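Local coordinates for hypothetical protein (Bacteroides caccae, PDB 4M8R) that is of unknown function but combines an N-terminal Ig-like domain with a C-terminal WD40-like beta-propeller domain, at residues R118-N123 with K127-A132; T383-D388 with N417-A422; I79-R84 with G104-A109. All coordinates share one frame; numbering follows the deposited sequence.

Contact 1 of 3, residues R118-N123 with K127-A132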
loop_
_atom_site.group_PDB
_atom_site.type_symbol
_atom_site.label_atom_id
_atom_site.label_comp_id
_atom_site.label_asym_id
_atom_site.label_seq_id
_atom_site.Cartn_x
_atom_site.Cartn_y
_atom_site.Cartn_z
ATOM N N ARG A 118 -13.039 -6.510 -20.752
ATOM C CA ARG A 118 -13.852 -6.977 -21.871
ATOM C C ARG A 118 -14.308 -5.781 -22.701
ATOM O O ARG A 118 -14.511 -4.688 -22.168
ATOM C CB ARG A 118 -15.058 -7.753 -21.340
ATOM C CG ARG A 118 -14.665 -8.969 -20.513
ATOM C CD ARG A 118 -15.845 -9.698 -19.898
ATOM N NE ARG A 118 -15.389 -10.838 -19.108
ATOM C CZ ARG A 118 -16.184 -11.658 -18.422
ATOM N NH1 ARG A 118 -17.501 -11.484 -18.425
ATOM N NH2 ARG A 118 -15.660 -12.664 -17.730
ATOM N N LEU A 119 -14.450 -5.985 -24.005
ATOM C CA LEU A 119 -14.823 -4.908 -24.913
ATOM C C LEU A 119 -16.316 -4.980 -25.226
ATOM O O LEU A 119 -16.830 -6.046 -25.586
ATOM C CB LEU A 119 -14.011 -5.004 -26.204
ATOM C CG LEU A 119 -14.109 -3.810 -27.144
ATOM C CD1 LEU A 119 -13.472 -2.569 -26.538
ATOM C CD2 LEU A 119 -13.458 -4.155 -28.473
ATOM N N TYR A 120 -16.999 -3.844 -25.092
ATOM C CA TYR A 120 -18.439 -3.760 -25.305
ATOM C C TYR A 120 -18.756 -2.726 -26.374
ATOM O O TYR A 120 -18.155 -1.657 -26.399
ATOM C CB TYR A 120 -19.145 -3.369 -24.007
ATOM C CG TYR A 120 -18.915 -4.322 -22.860
ATOM C CD1 TYR A 120 -17.776 -4.228 -22.068
ATOM C CD2 TYR A 120 -19.840 -5.320 -22.563
ATOM C CE1 TYR A 120 -17.560 -5.102 -21.019
ATOM C CE2 TYR A 120 -19.634 -6.200 -21.513
ATOM C CZ TYR A 120 -18.491 -6.088 -20.745
ATOM O OH TYR A 120 -18.285 -6.960 -19.700
ATOM N N GLY A 121 -19.705 -3.044 -27.249
ATOM C CA GLY A 121 -20.137 -2.125 -28.303
ATOM C C GLY A 121 -21.575 -1.672 -28.117
ATOM O O GLY A 121 -22.410 -2.427 -27.610
ATOM N N ILE A 122 -21.866 -0.447 -28.545
ATOM C CA ILE A 122 -23.231 0.085 -28.520
ATOM C C ILE A 122 -23.930 -0.241 -29.841
ATOM O O ILE A 122 -23.524 0.252 -30.895
ATOM C CB ILE A 122 -23.262 1.621 -28.338
ATOM C CG1 ILE A 122 -22.271 2.085 -27.264
ATOM C CG2 ILE A 122 -24.674 2.086 -28.000
ATOM C CD1 ILE A 122 -22.509 1.504 -25.893
ATOM N N ASN A 123 -24.972 -1.069 -29.784
ATOM C CA ASN A 123 -25.752 -1.402 -30.973
ATOM C C ASN A 123 -26.963 -0.477 -31.083
ATOM O O ASN A 123 -27.956 -0.652 -30.376
ATOM C CB ASN A 123 -26.198 -2.864 -30.932
ATOM C CG ASN A 123 -26.782 -3.331 -32.248
ATOM O OD1 ASN A 123 -27.998 -3.456 -32.389
ATOM N ND2 ASN A 123 -25.919 -3.574 -33.228
ATOM N N LYS A 127 -30.758 -1.178 -30.000
ATOM C CA LYS A 127 -30.661 -0.454 -28.728
ATOM C C LYS A 127 -30.211 -1.393 -27.606
ATOM O O LYS A 127 -30.957 -1.674 -26.664
ATOM C CB LYS A 127 -31.984 0.242 -28.377
ATOM C CG LYS A 127 -32.445 1.264 -29.405
ATOM C CD LYS A 127 -31.463 2.420 -29.547
ATOM C CE LYS A 127 -31.987 3.489 -30.497
ATOM N NZ LYS A 127 -31.012 4.599 -30.672
ATOM N N THR A 128 -28.976 -1.874 -27.736
ATOM C CA THR A 128 -28.394 -2.829 -26.801
ATOM C C THR A 128 -26.897 -2.598 -26.626
ATOM O O THR A 128 -26.218 -2.140 -27.546
ATOM C CB THR A 128 -28.579 -4.280 -27.292
ATOM O OG1 THR A 128 -28.105 -4.397 -28.638
ATOM C CG2 THR A 128 -30.036 -4.698 -27.240
ATOM N N ILE A 129 -26.399 -2.914 -25.435
ATOM C CA ILE A 129 -24.965 -3.025 -25.189
ATOM C C ILE A 129 -24.584 -4.470 -25.466
ATOM O O ILE A 129 -25.193 -5.380 -24.912
ATOM C CB ILE A 129 -24.610 -2.721 -23.722
ATOM C CG1 ILE A 129 -25.149 -1.353 -23.298
ATOM C CG2 ILE A 129 -23.103 -2.793 -23.506
ATOM C CD1 ILE A 129 -24.563 -0.198 -24.073
ATOM N N GLU A 130 -23.587 -4.678 -26.320
ATOM C CA GLU A 130 -23.158 -6.025 -26.693
ATOM C C GLU A 130 -21.720 -6.265 -26.274
ATOM O O GLU A 130 -20.872 -5.397 -26.462
ATOM C CB GLU A 130 -23.267 -6.217 -28.210
ATOM C CG GLU A 130 -24.691 -6.363 -28.729
ATOM C CD GLU A 130 -24.765 -6.611 -30.227
ATOM O OE1 GLU A 130 -23.722 -6.533 -30.916
ATOM O OE2 GLU A 130 -25.882 -6.880 -30.719
ATOM N N ARG A 131 -21.439 -7.446 -25.728
ATOM C CA ARG A 131 -20.059 -7.832 -25.451
ATOM C C ARG A 131 -19.395 -8.265 -26.745
ATOM O O ARG A 131 -19.747 -9.296 -27.301
ATOM C CB ARG A 131 -19.990 -8.963 -24.435
ATOM C CG ARG A 131 -18.566 -9.333 -24.044
ATOM C CD ARG A 131 -18.564 -10.327 -22.903
ATOM N NE ARG A 131 -19.137 -11.599 -23.330
ATOM C CZ ARG A 131 -19.797 -12.444 -22.540
ATOM N NH1 ARG A 131 -19.995 -12.167 -21.252
ATOM N NH2 ARG A 131 -20.273 -13.577 -23.051
ATOM N N ALA A 132 -18.444 -7.469 -27.223
ATOM C CA ALA A 132 -17.809 -7.706 -28.520
ATOM C C ALA A 132 -16.586 -8.604 -28.404
ATOM O O ALA A 132 -16.277 -9.354 -29.328
ATOM C CB ALA A 132 -17.418 -6.381 -29.161
#
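Tyr120 and Ile122 pair with Arg131 and Ile129 in a beta hairpin of the propeller domain, in which segments 118-123 and 128-132 run antiparallel, their directions 142° apart. Gly121 and Glu130 form one of two hydrogen-bonded pairs, the other being Asn123 with Thr128: Gly121 N reaches Glu130 O at 2.7 Å, and Glu130 N returns to Gly121 O at 2.8 Å. The turn end is a G1 beta bulge, since Lys127, with its positive phi, and Thr128 both face Asn123; there Thr128 N bonds to Asn123 O at 3.1 Å.

Packing is tight on the face of Tyr120, Ile122 and Ile129, all three buried. The Tyr120 CB lies 4.0 Å from Ile129 CG2, and the ring continues beside the start of the Arg131 chain, while Phe181 stacks on it from outside the hairpin. Ile122 and Ile129 lie side by side, the two side chains pointing the same way; the very short separation of their CD1 atoms is doubtful.

On the other face Asn123 is buried and close-packed, its CB 3.4 Å from Thr128 OG1, whereas Thr128 and Glu130 are partly exposed. Looser is the stack of the Asn123 amide on the Glu130 carboxylate: the planes are 11° apart, yet Asn123 CG and Glu130 OE2 are 4.0 Å apart. Each group is held from outside, Asn123 OD1 by Asp126 N and Glu130 OE1 by Tyr416 OH. Equally loose is the far end, where Arg118, salt-bridged through NE to Asp116, brings its NH1 to 3.8 Å from Arg131 NH1.

Contact 2 of 3, residues T383-D388 with N417-A422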
loop_
_atom_site.group_PDB
_atom_site.type_symbol
_atom_site.label_atom_id
_atom_site.label_comp_id
_atom_site.label_asym_id
_atom_site.label_seq_id
_atom_site.Cartn_x
_atom_site.Cartn_y
_atom_site.Cartn_z
ATOM N N THR A 383 -7.056 1.831 -27.638
ATOM C CA THR A 383 -7.777 0.962 -28.541
ATOM C C THR A 383 -8.684 1.828 -29.379
ATOM O O THR A 383 -9.414 2.664 -28.852
ATOM C CB THR A 383 -8.592 -0.071 -27.768
ATOM O OG1 THR A 383 -7.700 -0.849 -26.957
ATOM C CG2 THR A 383 -9.350 -0.983 -28.721
ATOM N N VAL A 384 -8.631 1.620 -30.689
ATOM C CA VAL A 384 -9.251 2.524 -31.642
ATOM C C VAL A 384 -10.158 1.766 -32.599
ATOM O O VAL A 384 -9.845 0.648 -33.004
ATOM C CB VAL A 384 -8.170 3.275 -32.439
ATOM C CG1 VAL A 384 -8.790 4.147 -33.517
ATOM C CG2 VAL A 384 -7.319 4.114 -31.496
ATOM N N LEU A 385 -11.280 2.392 -32.951
ATOM C CA LEU A 385 -12.231 1.838 -33.897
ATOM C C LEU A 385 -12.271 2.715 -35.150
ATOM O O LEU A 385 -12.627 3.890 -35.067
ATOM C CB LEU A 385 -13.616 1.763 -33.252
ATOM C CG LEU A 385 -14.714 1.036 -34.035
ATOM C CD1 LEU A 385 -14.450 -0.461 -34.116
ATOM C CD2 LEU A 385 -16.060 1.298 -33.386
ATOM N N PHE A 386 -11.909 2.138 -36.299
ATOM C CA PHE A 386 -11.899 2.843 -37.591
ATOM C C PHE A 386 -13.043 2.401 -38.477
ATOM O O PHE A 386 -13.595 1.321 -38.290
ATOM C CB PHE A 386 -10.631 2.532 -38.384
ATOM C CG PHE A 386 -9.371 2.757 -37.625
ATOM C CD1 PHE A 386 -8.900 4.043 -37.411
ATOM C CD2 PHE A 386 -8.646 1.681 -37.132
ATOM C CE1 PHE A 386 -7.730 4.254 -36.705
ATOM C CE2 PHE A 386 -7.475 1.884 -36.426
ATOM C CZ PHE A 386 -7.015 3.175 -36.211
ATOM N N SER A 387 -13.361 3.228 -39.467
ATOM C CA SER A 387 -14.198 2.820 -40.591
ATOM C C SER A 387 -13.487 3.170 -41.893
ATOM O O SER A 387 -12.639 4.065 -41.917
ATOM C CB SER A 387 -15.559 3.510 -40.533
ATOM O OG SER A 387 -15.415 4.913 -40.446
ATOM N N ASP A 388 -13.822 2.443 -42.960
ATOM C CA ASP A 388 -13.329 2.754 -44.309
ATOM C C ASP A 388 -14.361 3.602 -45.071
ATOM O O ASP A 388 -14.273 4.836 -45.147
ATOM C CB ASP A 388 -13.037 1.462 -45.083
ATOM C CG ASP A 388 -14.305 0.758 -45.557
ATOM O OD1 ASP A 388 -15.218 0.538 -44.728
ATOM O OD2 ASP A 388 -14.389 0.429 -46.762
ATOM N N ASN A 417 -20.595 2.235 -33.477
ATOM C CA ASN A 417 -19.866 3.511 -33.551
ATOM C C ASN A 417 -19.085 3.806 -32.275
ATOM O O ASN A 417 -18.138 4.596 -32.292
ATOM C CB ASN A 417 -20.822 4.680 -33.830
ATOM C CG ASN A 417 -21.053 4.911 -35.311
ATOM O OD1 ASN A 417 -20.111 4.915 -36.104
ATOM N ND2 ASN A 417 -22.309 5.121 -35.691
ATOM N N SER A 418 -19.495 3.187 -31.172
ATOM C CA SER A 418 -18.803 3.335 -29.901
ATOM C C SER A 418 -18.503 1.970 -29.315
ATOM O O SER A 418 -19.379 1.103 -29.255
ATOM C CB SER A 418 -19.659 4.133 -28.921
ATOM O OG SER A 418 -20.051 5.368 -29.485
ATOM N N VAL A 419 -17.255 1.783 -28.897
ATOM C CA VAL A 419 -16.876 0.620 -28.101
ATOM C C VAL A 419 -16.147 1.092 -26.855
ATOM O O VAL A 419 -15.556 2.171 -26.848
ATOM C CB VAL A 419 -15.990 -0.376 -28.877
ATOM C CG1 VAL A 419 -16.788 -1.026 -29.996
ATOM C CG2 VAL A 419 -14.733 0.295 -29.414
ATOM N N VAL A 420 -16.189 0.276 -25.809
ATOM C CA VAL A 420 -15.598 0.633 -24.531
ATOM C C VAL A 420 -15.018 -0.591 -23.841
ATOM O O VAL A 420 -15.651 -1.642 -23.787
ATOM C CB VAL A 420 -16.639 1.327 -23.614
ATOM C CG1 VAL A 420 -17.913 0.494 -23.491
ATOM C CG2 VAL A 420 -16.050 1.613 -22.241
ATOM N N TRP A 421 -13.800 -0.452 -23.329
ATOM C CA TRP A 421 -13.211 -1.467 -22.462
ATOM C C TRP A 421 -13.791 -1.321 -21.054
ATOM O O TRP A 421 -13.963 -0.204 -20.563
ATOM C CB TRP A 421 -11.695 -1.300 -22.394
ATOM C CG TRP A 421 -10.933 -1.889 -23.547
ATOM C CD1 TRP A 421 -10.218 -1.210 -24.486
ATOM C CD2 TRP A 421 -10.795 -3.278 -23.864
ATOM N NE1 TRP A 421 -9.647 -2.086 -25.368
ATOM C CE2 TRP A 421 -9.984 -3.362 -25.012
ATOM C CE3 TRP A 421 -11.277 -4.456 -23.288
ATOM C CZ2 TRP A 421 -9.642 -4.580 -25.603
ATOM C CZ3 TRP A 421 -10.941 -5.670 -23.875
ATOM C CH2 TRP A 421 -10.129 -5.722 -25.022
ATOM N N ALA A 422 -14.087 -2.441 -20.402
ATOM C CA ALA A 422 -14.659 -2.388 -19.059
ATOM C C ALA A 422 -14.409 -3.633 -18.238
ATOM O O ALA A 422 -14.307 -4.735 -18.771
ATOM C CB ALA A 422 -16.153 -2.127 -19.133
#
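The seam between two neighbouring sheets of the propeller is crossed by Trp421, whose indole N-H binds the hydroxyl of Thr383. Trp421 NE1 donates to Thr383 OG1 at 2.8 Å with an angle of 153° at the hydrogen, and the oxygen lies only 12° out of the ring plane, so the indole is engaged at its edge. Thr383 has OG1 anti to its own carbonyl carbon (chi1 -59°), which turns the hydroxyl to the indole while CG2 stays 3.5 Å from Trp421 NE1; CB comes in at the same edge, 3.3 Å from Trp421 NE1. Thr383 OG1 has a second partner in Asp397 OD1. Because OG1 accepts from the indole, its own proton is probably directed to that carboxylate, which would fix the rotation of the hydroxyl.

The strands themselves are too far apart to pair: the nearest CA atoms, Leu385 and Val419, are 7.5 Å apart. Strand 381-387 belongs to one four-stranded blade, whereas strand 419-422, at the C-terminal end of the chain, completes the sheet begun by strand 118-123, an arrangement consistent with the ring closure of beta-propellers. Two side chains of strand 368-373 bind the edge backbone of that last strand, Ser371 OG at Val419 N and Thr373 OG1 at Trp421 N.

Farther along the seam the contact is looser and is carried by Leu385 CD2, set against a methyl and a carbonyl oxygen. Leu385 CD2 touches Val419 CG1 at 4.2 Å and lies 4.0 Å from Asn417 O; the side-chain OD1 of Asn417 is bound by Arg393.

Contact 3 of 3, residues I79-R84 with G104-A109. With PO4 (phosphate ion), chain D.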
loop_
_atom_site.group_PDB
_atom_site.type_symbol
_atom_site.label_atom_id
_atom_site.label_comp_id
_atom_site.label_asym_id
_atom_site.label_seq_id
_atom_site.Cartn_x
_atom_site.Cartn_y
_atom_site.Cartn_z
ATOM N N ILE A 79 -36.741 -8.435 0.157
ATOM C CA ILE A 79 -35.474 -7.737 -0.064
ATOM C C ILE A 79 -34.655 -8.450 -1.125
ATOM O O ILE A 79 -34.845 -9.640 -1.355
ATOM C CB ILE A 79 -34.650 -7.615 1.233
ATOM C CG1 ILE A 79 -34.177 -8.986 1.722
ATOM C CG2 ILE A 79 -35.479 -6.926 2.303
ATOM C CD1 ILE A 79 -33.424 -8.943 3.034
ATOM N N ARG A 80 -33.772 -7.709 -1.790
ATOM C CA ARG A 80 -32.917 -8.282 -2.824
ATOM C C ARG A 80 -31.523 -8.526 -2.261
ATOM O O ARG A 80 -30.987 -7.677 -1.568
ATOM C CB ARG A 80 -32.844 -7.354 -4.044
ATOM C CG ARG A 80 -32.342 -8.056 -5.296
ATOM C CD ARG A 80 -32.496 -7.204 -6.543
ATOM N NE ARG A 80 -33.896 -7.026 -6.938
ATOM C CZ ARG A 80 -34.643 -7.941 -7.568
ATOM N NH1 ARG A 80 -34.149 -9.137 -7.886
ATOM N NH2 ARG A 80 -35.909 -7.658 -7.878
HETATM N N MSE A 81 -30.952 -9.691 -2.548
HETATM C CA MSE A 81 -29.599 -10.017 -2.099
HETATM C C MSE A 81 -28.621 -9.390 -3.061
HETATM O O MSE A 81 -28.794 -9.476 -4.278
HETATM C CB MSE A 81 -29.389 -11.532 -2.032
HETATM C CG MSE A 81 -30.379 -12.253 -1.110
HETATM SE SE MSE A 81 -30.365 -11.511 0.716
HETATM C CE MSE A 81 -28.505 -11.906 1.199
ATOM N N PRO A 82 -27.577 -8.732 -2.532
ATOM C CA PRO A 82 -26.644 -7.988 -3.375
ATOM C C PRO A 82 -25.546 -8.809 -4.052
ATOM O O PRO A 82 -25.174 -9.889 -3.580
ATOM C CB PRO A 82 -25.999 -7.020 -2.387
ATOM C CG PRO A 82 -26.014 -7.752 -1.094
ATOM C CD PRO A 82 -27.289 -8.540 -1.097
ATOM N N TYR A 83 -25.042 -8.261 -5.155
ATOM C CA TYR A 83 -23.839 -8.751 -5.819
ATOM C C TYR A 83 -22.606 -8.109 -5.195
ATOM O O TYR A 83 -22.724 -7.276 -4.300
ATOM C CB TYR A 83 -23.888 -8.412 -7.316
ATOM C CG TYR A 83 -24.919 -9.193 -8.098
ATOM C CD1 TYR A 83 -26.237 -8.759 -8.177
ATOM C CD2 TYR A 83 -24.570 -10.364 -8.763
ATOM C CE1 TYR A 83 -27.185 -9.478 -8.889
ATOM C CE2 TYR A 83 -25.503 -11.083 -9.481
ATOM C CZ TYR A 83 -26.811 -10.636 -9.543
ATOM O OH TYR A 83 -27.737 -11.367 -10.260
ATOM N N ARG A 84 -21.433 -8.525 -5.665
ATOM C CA ARG A 84 -20.137 -7.891 -5.369
ATOM C C ARG A 84 -19.543 -8.199 -3.994
ATOM O O ARG A 84 -18.540 -7.601 -3.612
ATOM C CB ARG A 84 -20.173 -6.371 -5.609
ATOM C CG ARG A 84 -20.608 -5.994 -7.016
ATOM C CD ARG A 84 -20.480 -4.508 -7.293
ATOM N NE ARG A 84 -20.637 -4.237 -8.722
ATOM C CZ ARG A 84 -21.799 -4.168 -9.369
ATOM N NH1 ARG A 84 -22.954 -4.333 -8.733
ATOM N NH2 ARG A 84 -21.805 -3.936 -10.678
ATOM N N GLY A 104 -32.661 -13.109 11.092
ATOM C CA GLY A 104 -32.129 -14.412 10.716
ATOM C C GLY A 104 -30.854 -14.323 9.906
ATOM O O GLY A 104 -30.329 -13.233 9.673
ATOM N N LYS A 105 -30.372 -15.479 9.465
ATOM C CA LYS A 105 -29.121 -15.572 8.726
ATOM C C LYS A 105 -29.305 -16.381 7.460
ATOM O O LYS A 105 -30.141 -17.281 7.404
ATOM C CB LYS A 105 -28.064 -16.251 9.582
ATOM C CG LYS A 105 -27.848 -15.591 10.932
ATOM C CD LYS A 105 -26.870 -16.381 11.784
ATOM C CE LYS A 105 -27.450 -17.718 12.210
ATOM N NZ LYS A 105 -26.553 -18.427 13.160
ATOM N N VAL A 106 -28.521 -16.050 6.444
ATOM C CA VAL A 106 -28.473 -16.836 5.224
ATOM C C VAL A 106 -27.037 -16.966 4.778
ATOM O O VAL A 106 -26.177 -16.201 5.204
ATOM C CB VAL A 106 -29.300 -16.209 4.083
ATOM C CG1 VAL A 106 -30.774 -16.182 4.446
ATOM C CG2 VAL A 106 -28.813 -14.807 3.743
ATOM N N LEU A 107 -26.780 -17.962 3.941
ATOM C CA LEU A 107 -25.488 -18.112 3.297
ATOM C C LEU A 107 -25.647 -17.583 1.879
ATOM O O LEU A 107 -26.461 -18.094 1.104
ATOM C CB LEU A 107 -25.061 -19.577 3.293
ATOM C CG LEU A 107 -23.699 -19.906 2.671
ATOM C CD1 LEU A 107 -22.580 -19.111 3.327
ATOM C CD2 LEU A 107 -23.418 -21.397 2.783
ATOM N N LEU A 108 -24.893 -16.539 1.554
ATOM C CA LEU A 108 -24.991 -15.885 0.251
ATOM C C LEU A 108 -23.848 -16.355 -0.636
ATOM O O LEU A 108 -22.682 -16.188 -0.285
ATOM C CB LEU A 108 -24.930 -14.364 0.421
ATOM C CG LEU A 108 -25.083 -13.507 -0.838
ATOM C CD1 LEU A 108 -26.436 -13.728 -1.495
ATOM C CD2 LEU A 108 -24.895 -12.045 -0.486
ATOM N N ALA A 109 -24.181 -16.934 -1.783
ATOM C CA ALA A 109 -23.168 -17.438 -2.706
ATOM C C ALA A 109 -22.337 -16.287 -3.255
ATOM O O ALA A 109 -22.777 -15.144 -3.242
ATOM C CB ALA A 109 -23.819 -18.209 -3.842
HETATM P P PO4 D . -25.306 -16.805 15.831
HETATM O O1 PO4 D . -25.751 -15.371 15.990
HETATM O O2 PO4 D . -24.583 -17.007 14.520
HETATM O O3 PO4 D . -24.376 -17.201 16.952
HETATM O O4 PO4 D . -26.544 -17.662 15.847
#
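The hydrophobic interior of the N-terminal Ig-like domain is where Met81, a selenomethionine, meets Val106 and Leu108. No hydrogen bond joins the two segments, and the nearest CA atoms, those of Met81 and Leu108, are 7.8 Å apart; side chains make most of the contact. Met81 CB lies 3.7 Å from Leu108 CD1, the two chains sliding past each other in opposite directions. Bends at chi2 and chi3 (-55° and -62°) fold the Met81 chain back, which brings CE tip to tip with Val106 CG2 at 3.9 Å and equally close to Leu108 CD1. The other Leu108 branch, CD2, lies 3.8 Å from Pro82 O and 4.3 Å from Pro82 CD.

Val25 of the short strand 24-25 touches Met81, Val106 and Leu108, and Phe46 packs on both Met81 and Pro82, so the cluster is covered from two further strands.

Lys105 leaves the same strand away from this cluster. Lys105 NZ donates to O2 and O4 of a phosphate ion, each at 2.8 Å; the ion, probably from the crystallisation liquor, is also held by Arg89 and by Arg213 and Asn238 of the second subunit.

Alternate residues of strand 99-108, next to the outermost strand 24-25, directed inward against apolar side chains from the loop after strand 76-80, not its neighbour in the sheet, are characteristic of an Ig-like beta-sandwich core.

Contacts 1 and 2 touch, their centres 10 Å apart, and strand 419-422 of contact 2 lies next to strand 118-123 of contact 1. Tyr120 O and Val420 N, 2.8 Å apart, probably hydrogen-bond, as do Arg118 O and Ala422 N at 2.9 Å. Contact 1 and strand 419-422 thus form one sheet; contact 2 packs that sheet through side chains against the separate blade holding strand 381-387. Contact 3 stands apart in the Ig-like domain, its centre 29 Å from that of contact 1 and 37 Å from that of contact 2. The phosphate, bound by Lys105 beside contact 3 and by residues of a second subunit, takes no part in the packing; no active site is known.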